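Local coordinates for putative branched-chain amino acid ABC transporter, periplasmic branched-chain amino acid-binding protein (Pseudomonas protegens Pf-5, PDB 4RU0), which probably binds branched-chain amino acids or related small solutes in the periplasm and delivers them to an ABC transporter, at residues F175-K181 against K206-E210; S162-Y167 against I414-R418. All coordinates share one frame; numbering follows the deposited sequence.

Helix 157-172 ties the two contacts together. In interaction 2 its residues 162-167 pack against the end of strand 407-415; in interaction 1 the loop after it, 175-181, meets the end of helix 197-207 and the start of strand 210-216. The centres of the two contacts lie about 14 Å apart. They touch directly: F175 CZ is 3.2 Å from N166 OD1, while V165 packs on L178 and F209. Strands 210-216 and 407-415 are the outermost of one mixed sheet, so helix 157-172 and its loop reach both outer strands. The 3,6,9,12,15-pentaoxaheptadecane pocket is lined by Y41, Y192, W243 and W269, none belonging to either contact; both are packing within the fold.

Interaction 1: residues F175-K181 against K206-E210; sequences FDRLKGK and KYGFE
F175 and Y207 form an offset stack, their ring centroids 4.7 Å apart and their planes inclined at 26°. The overlap is partial: F175 CD1 lies over one face of the tyrosine toward the rim, 3.4 Å from Y207 CE1, and Y207 OH in turn sits over a face of the phenylalanine. The aliphatic CG of K206 covers the other face of Y207, so the tyrosine is sandwiched between an aromatic ring and a lysine chain. Flat, broad side chains suit this place because their faces can overlap while both residues stay partly exposed.

The aliphatic packing belongs to L178. Its CD1 rests 3.8 Å from Y207 CB, the two side chains running side by side, and its CB approaches F209 CD2 more loosely. With CG set between its own backbone N and carbonyl carbon (chi1 62°), F209 turns its ring away from the loop toward I183, leaving CB beside the carbonyl oxygens of L178 and K181.

These residues form the turns around a beta-alpha-beta unit of the parallel sheet: 175-181 leads into strand 182-188, and helix 197-207 returns the chain to the neighbouring strand 210-216. G208, with positive phi, ends that helix. G180, also with positive phi, is the third residue of the type II turn from L178 to K181, where a side chain would strike the preceding carbonyl.

Among the polar links, E210 N donates to K181 O at 2.8 Å, the nitrogen nearly in line with the C=O bond (166°), where the two strands begin to pair. K181 NZ reaches back to R177 O at 3.1 Å and also makes a salt bridge with E172.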
loop_
_atom_site.group_PDB
_atom_site.type_symbol
_atom_site.label_atom_id
_atom_site.label_comp_id
_atom_site.label_asym_id
_atom_site.label_seq_id
_atom_site.Cartn_x
_atom_site.Cartn_y
_atom_site.Cartn_z
ATOM N N PHE A 175 -18.635 11.836 15.017
ATOM C CA PHE A 175 -18.563 10.497 15.589
ATOM C C PHE A 175 -19.814 10.138 16.393
ATOM O O PHE A 175 -20.138 8.962 16.556
ATOM C CB PHE A 175 -17.312 10.368 16.458
ATOM C CG PHE A 175 -16.034 10.273 15.664
ATOM C CD1 PHE A 175 -15.633 9.064 15.122
ATOM C CD2 PHE A 175 -15.240 11.388 15.459
ATOM C CE1 PHE A 175 -14.463 8.966 14.389
ATOM C CE2 PHE A 175 -14.067 11.299 14.729
ATOM C CZ PHE A 175 -13.673 10.081 14.195
ATOM N N ASP A 176 -20.515 11.156 16.885
ATOM C CA ASP A 176 -21.769 10.957 17.610
ATOM C C ASP A 176 -22.823 10.317 16.720
ATOM O O ASP A 176 -23.638 9.517 17.181
ATOM C CB ASP A 176 -22.295 12.288 18.151
ATOM C CG ASP A 176 -21.381 12.894 19.191
ATOM O OD1 ASP A 176 -20.741 12.122 19.935
ATOM O OD2 ASP A 176 -21.301 14.139 19.263
ATOM N N ARG A 177 -22.792 10.679 15.442
ATOM C CA ARG A 177 -23.754 10.196 14.457
ATOM C C ARG A 177 -23.548 8.736 14.043
ATOM O O ARG A 177 -24.377 8.183 13.336
ATOM C CB ARG A 177 -23.696 11.080 13.216
ATOM C CG ARG A 177 -23.911 12.548 13.505
ATOM C CD ARG A 177 -25.370 12.836 13.799
ATOM N NE ARG A 177 -25.531 14.121 14.472
ATOM C CZ ARG A 177 -25.469 14.276 15.792
ATOM N NH1 ARG A 177 -25.254 13.223 16.578
ATOM N NH2 ARG A 177 -25.621 15.479 16.330
ATOM N N LEU A 178 -22.442 8.121 14.457
ATOM C CA LEU A 178 -22.188 6.724 14.104
ATOM C C LEU A 178 -23.094 5.795 14.903
ATOM O O LEU A 178 -23.483 4.725 14.424
ATOM C CB LEU A 178 -20.722 6.353 14.332
ATOM C CG LEU A 178 -19.697 7.001 13.402
ATOM C CD1 LEU A 178 -18.300 6.582 13.801
ATOM C CD2 LEU A 178 -19.974 6.650 11.949
ATOM N N LYS A 179 -23.414 6.204 16.127
ATOM C CA LYS A 179 -24.388 5.484 16.933
ATOM C C LYS A 179 -25.687 5.383 16.146
ATOM O O LYS A 179 -26.213 6.391 15.676
ATOM C CB LYS A 179 -24.618 6.194 18.271
ATOM C CG LYS A 179 -25.218 5.306 19.343
ATOM C CD LYS A 179 -25.244 5.995 20.696
ATOM C CE LYS A 179 -25.680 5.031 21.789
ATOM N NZ LYS A 179 -26.989 4.396 21.472
ATOM N N GLY A 180 -26.189 4.166 15.974
ATOM C CA GLY A 180 -27.409 3.975 15.208
ATOM C C GLY A 180 -27.207 3.763 13.714
ATOM O O GLY A 180 -28.175 3.698 12.950
ATOM N N LYS A 181 -25.952 3.659 13.288
ATOM C CA LYS A 181 -25.645 3.411 11.887
ATOM C C LYS A 181 -25.243 1.961 11.672
ATOM O O LYS A 181 -24.786 1.292 12.597
ATOM C CB LYS A 181 -24.530 4.342 11.410
ATOM C CG LYS A 181 -24.934 5.799 11.368
ATOM C CD LYS A 181 -25.984 6.045 10.303
ATOM C CE LYS A 181 -26.779 7.320 10.584
ATOM N NZ LYS A 181 -25.920 8.531 10.612
ATOM N N LYS A 206 -16.565 1.227 20.493
ATOM C CA LYS A 206 -16.369 2.607 20.903
ATOM C C LYS A 206 -17.467 3.539 20.398
ATOM O O LYS A 206 -18.014 4.327 21.163
ATOM C CB LYS A 206 -15.016 3.127 20.420
ATOM C CG LYS A 206 -14.753 4.558 20.860
ATOM C CD LYS A 206 -13.374 5.035 20.466
ATOM C CE LYS A 206 -13.102 6.415 21.041
ATOM N NZ LYS A 206 -13.139 6.399 22.530
ATOM N N TYR A 207 -17.791 3.451 19.114
ATOM C CA TYR A 207 -18.688 4.429 18.510
ATOM C C TYR A 207 -20.116 3.919 18.344
ATOM O O TYR A 207 -21.027 4.687 18.026
ATOM C CB TYR A 207 -18.121 4.884 17.166
ATOM C CG TYR A 207 -16.808 5.616 17.316
ATOM C CD1 TYR A 207 -16.739 6.810 18.023
ATOM C CD2 TYR A 207 -15.636 5.108 16.768
ATOM C CE1 TYR A 207 -15.542 7.481 18.175
ATOM C CE2 TYR A 207 -14.433 5.775 16.912
ATOM C CZ TYR A 207 -14.393 6.962 17.617
ATOM O OH TYR A 207 -13.201 7.628 17.765
ATOM N N GLY A 208 -20.313 2.624 18.565
ATOM C CA GLY A 208 -21.651 2.070 18.642
ATOM C C GLY A 208 -22.395 1.858 17.335
ATOM O O GLY A 208 -23.621 1.762 17.339
ATOM N N PHE A 209 -21.680 1.783 16.216
ATOM C CA PHE A 209 -22.347 1.428 14.965
ATOM C C PHE A 209 -22.459 -0.095 14.872
ATOM O O PHE A 209 -21.661 -0.823 15.442
ATOM C CB PHE A 209 -21.615 2.008 13.743
ATOM C CG PHE A 209 -20.210 1.500 13.559
ATOM C CD1 PHE A 209 -19.963 0.305 12.896
ATOM C CD2 PHE A 209 -19.131 2.240 14.017
ATOM C CE1 PHE A 209 -18.669 -0.156 12.726
ATOM C CE2 PHE A 209 -17.831 1.783 13.847
ATOM C CZ PHE A 209 -17.601 0.585 13.202
ATOM N N GLU A 210 -23.464 -0.575 14.159
ATOM C CA GLU A 210 -23.630 -2.006 13.979
ATOM C C GLU A 210 -22.551 -2.536 13.033
ATOM O O GLU A 210 -22.431 -2.097 11.894
ATOM C CB GLU A 210 -25.029 -2.325 13.452
ATOM C CG GLU A 210 -25.400 -3.790 13.547
ATOM C CD GLU A 210 -26.837 -4.054 13.139
ATOM O OE1 GLU A 210 -27.706 -3.190 13.400
ATOM O OE2 GLU A 210 -27.100 -5.130 12.561
HETATM O O HOH W 1 -20.983 7.151 17.965
#

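Interaction 2: residues S162-Y167 against I414-R418; sequences STLVNY and IAADR
The flat amide of N166 points ND2 at A415: the nitrogen donates to A415 O at 2.8 Å, with the oxygen close to the amide plane and the donor lying in the carbonyl plane of A415. Although each atom lies in the other group's plane, the two planes are turned about 50° against each other, and the N-H...O angle is a moderate 153°. The torsion that sets CG beside the backbone N (chi1 -70°) carries the amide across to the strand. The other flat group is the Y167 ring: Y167 CD1 is 4.3 Å from I414 CD1, which lies at the ring edge near its plane. The hydroxyl of Y167 is bonded to R171.

A second polar tie comes one helical turn earlier. S162 OG accepts from D417 N at 2.7 Å; a serine is short enough to bring its oxygen right up to this backbone N-H. Because N166 donates and S162 accepts, the helix meets one C=O and one N-H of the chain leaving the strand. Replacing N166 with a leucine would probably leave A415 O without its side-chain donor and let the end of the strand shift away from the helix.

Small apolar groups fill in between these bonds. A416 CB nests between T163 CG2, at 3.5 Å, and S162 CB, at 3.6 Å; a methyl fits where the backbones come this close. I414 CG2 lies against N166 CB at 3.8 Å.

D417 then stands at the N-cap of helix 418-435, its OD1 weakly bonded to L420 N. The whole is a helix packed on an alpha/beta sheet of the periplasmic binding protein fold, here gripping the last strand where the chain turns into its C-terminal helix.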
loop_
_atom_site.group_PDB
_atom_site.type_symbol
_atom_site.label_atom_id
_atom_site.label_comp_id
_atom_site.label_asym_id
_atom_site.label_seq_id
_atom_site.Cartn_x
_atom_site.Cartn_y
_atom_site.Cartn_z
ATOM N N SER A 162 -9.614 2.207 10.543
ATOM C CA SER A 162 -9.827 3.454 11.269
ATOM C C SER A 162 -10.148 4.622 10.334
ATOM O O SER A 162 -11.096 5.358 10.579
ATOM C CB SER A 162 -8.610 3.794 12.123
ATOM O OG SER A 162 -8.870 4.923 12.943
ATOM N N THR A 163 -9.364 4.787 9.269
ATOM C CA THR A 163 -9.619 5.859 8.301
ATOM C C THR A 163 -10.976 5.684 7.621
ATOM O O THR A 163 -11.678 6.663 7.362
ATOM C CB THR A 163 -8.532 5.937 7.208
ATOM O OG1 THR A 163 -8.605 4.782 6.366
ATOM C CG2 THR A 163 -7.161 6.017 7.820
ATOM N N LEU A 164 -11.337 4.436 7.327
ATOM C CA LEU A 164 -12.643 4.131 6.754
ATOM C C LEU A 164 -13.741 4.655 7.676
ATOM O O LEU A 164 -14.647 5.359 7.234
ATOM C CB LEU A 164 -12.800 2.619 6.526
ATOM C CG LEU A 164 -14.088 2.043 5.900
ATOM C CD1 LEU A 164 -15.122 1.673 6.959
ATOM C CD2 LEU A 164 -14.680 3.002 4.858
ATOM N N VAL A 165 -13.641 4.328 8.960
ATOM C CA VAL A 165 -14.621 4.768 9.948
ATOM C C VAL A 165 -14.593 6.290 10.123
ATOM O O VAL A 165 -15.635 6.935 10.243
ATOM C CB VAL A 165 -14.383 4.069 11.306
ATOM C CG1 VAL A 165 -15.122 4.785 12.424
ATOM C CG2 VAL A 165 -14.803 2.602 11.229
ATOM N N ASN A 166 -13.400 6.869 10.106
ATOM C CA ASN A 166 -13.267 8.308 10.280
ATOM C C ASN A 166 -13.869 9.090 9.118
ATOM O O ASN A 166 -14.385 10.196 9.305
ATOM C CB ASN A 166 -11.803 8.692 10.470
ATOM C CG ASN A 166 -11.264 8.242 11.803
ATOM O OD1 ASN A 166 -12.028 7.822 12.672
ATOM N ND2 ASN A 166 -9.945 8.325 11.981
ATOM N N TYR A 167 -13.810 8.514 7.921
ATOM C CA TYR A 167 -14.429 9.142 6.765
ATOM C C TYR A 167 -15.948 9.040 6.849
ATOM O O TYR A 167 -16.651 10.005 6.545
ATOM C CB TYR A 167 -13.926 8.516 5.467
ATOM C CG TYR A 167 -14.606 9.085 4.242
ATOM C CD1 TYR A 167 -14.302 10.363 3.784
ATOM C CD2 TYR A 167 -15.558 8.348 3.547
ATOM C CE1 TYR A 167 -14.924 10.890 2.669
ATOM C CE2 TYR A 167 -16.185 8.865 2.429
ATOM C CZ TYR A 167 -15.866 10.138 1.994
ATOM O OH TYR A 167 -16.487 10.657 0.881
ATOM N N ILE A 414 -7.413 11.522 5.194
ATOM C CA ILE A 414 -8.118 11.118 6.397
ATOM C C ILE A 414 -7.182 10.305 7.287
ATOM O O ILE A 414 -6.825 9.176 6.947
ATOM C CB ILE A 414 -9.363 10.268 6.063
ATOM C CG1 ILE A 414 -10.181 10.921 4.943
ATOM C CG2 ILE A 414 -10.200 10.027 7.309
ATOM C CD1 ILE A 414 -10.759 12.271 5.302
ATOM N N ALA A 415 -6.782 10.873 8.419
ATOM C CA ALA A 415 -5.867 10.186 9.329
ATOM C C ALA A 415 -6.584 9.125 10.165
ATOM O O ALA A 415 -7.736 9.309 10.560
ATOM C CB ALA A 415 -5.176 11.192 10.240
ATOM N N ALA A 416 -5.894 8.019 10.436
ATOM C CA ALA A 416 -6.415 6.966 11.308
ATOM C C ALA A 416 -6.159 7.290 12.770
ATOM O O ALA A 416 -5.235 8.036 13.096
ATOM C CB ALA A 416 -5.785 5.632 10.968
ATOM N N ASP A 417 -6.974 6.717 13.650
ATOM C CA ASP A 417 -6.737 6.827 15.083
ATOM C C ASP A 417 -5.812 5.696 15.517
ATOM O O ASP A 417 -6.246 4.710 16.120
ATOM C CB ASP A 417 -8.050 6.781 15.860
ATOM C CG ASP A 417 -7.893 7.246 17.296
ATOM O OD1 ASP A 417 -6.749 7.517 17.725
ATOM O OD2 ASP A 417 -8.918 7.328 18.005
ATOM N N ARG A 418 -4.533 5.838 15.195
ATOM C CA ARG A 418 -3.581 4.763 15.416
ATOM C C ARG A 418 -3.332 4.516 16.903
ATOM O O ARG A 418 -3.033 3.393 17.306
ATOM C CB ARG A 418 -2.275 5.070 14.693
ATOM C CG ARG A 418 -2.413 5.041 13.182
ATOM C CD ARG A 418 -1.419 5.969 12.521
ATOM N NE ARG A 418 -0.056 5.569 12.812
ATOM C CZ ARG A 418 1.007 6.345 12.636
ATOM N NH1 ARG A 418 0.868 7.582 12.170
ATOM N NH2 ARG A 418 2.209 5.879 12.935
#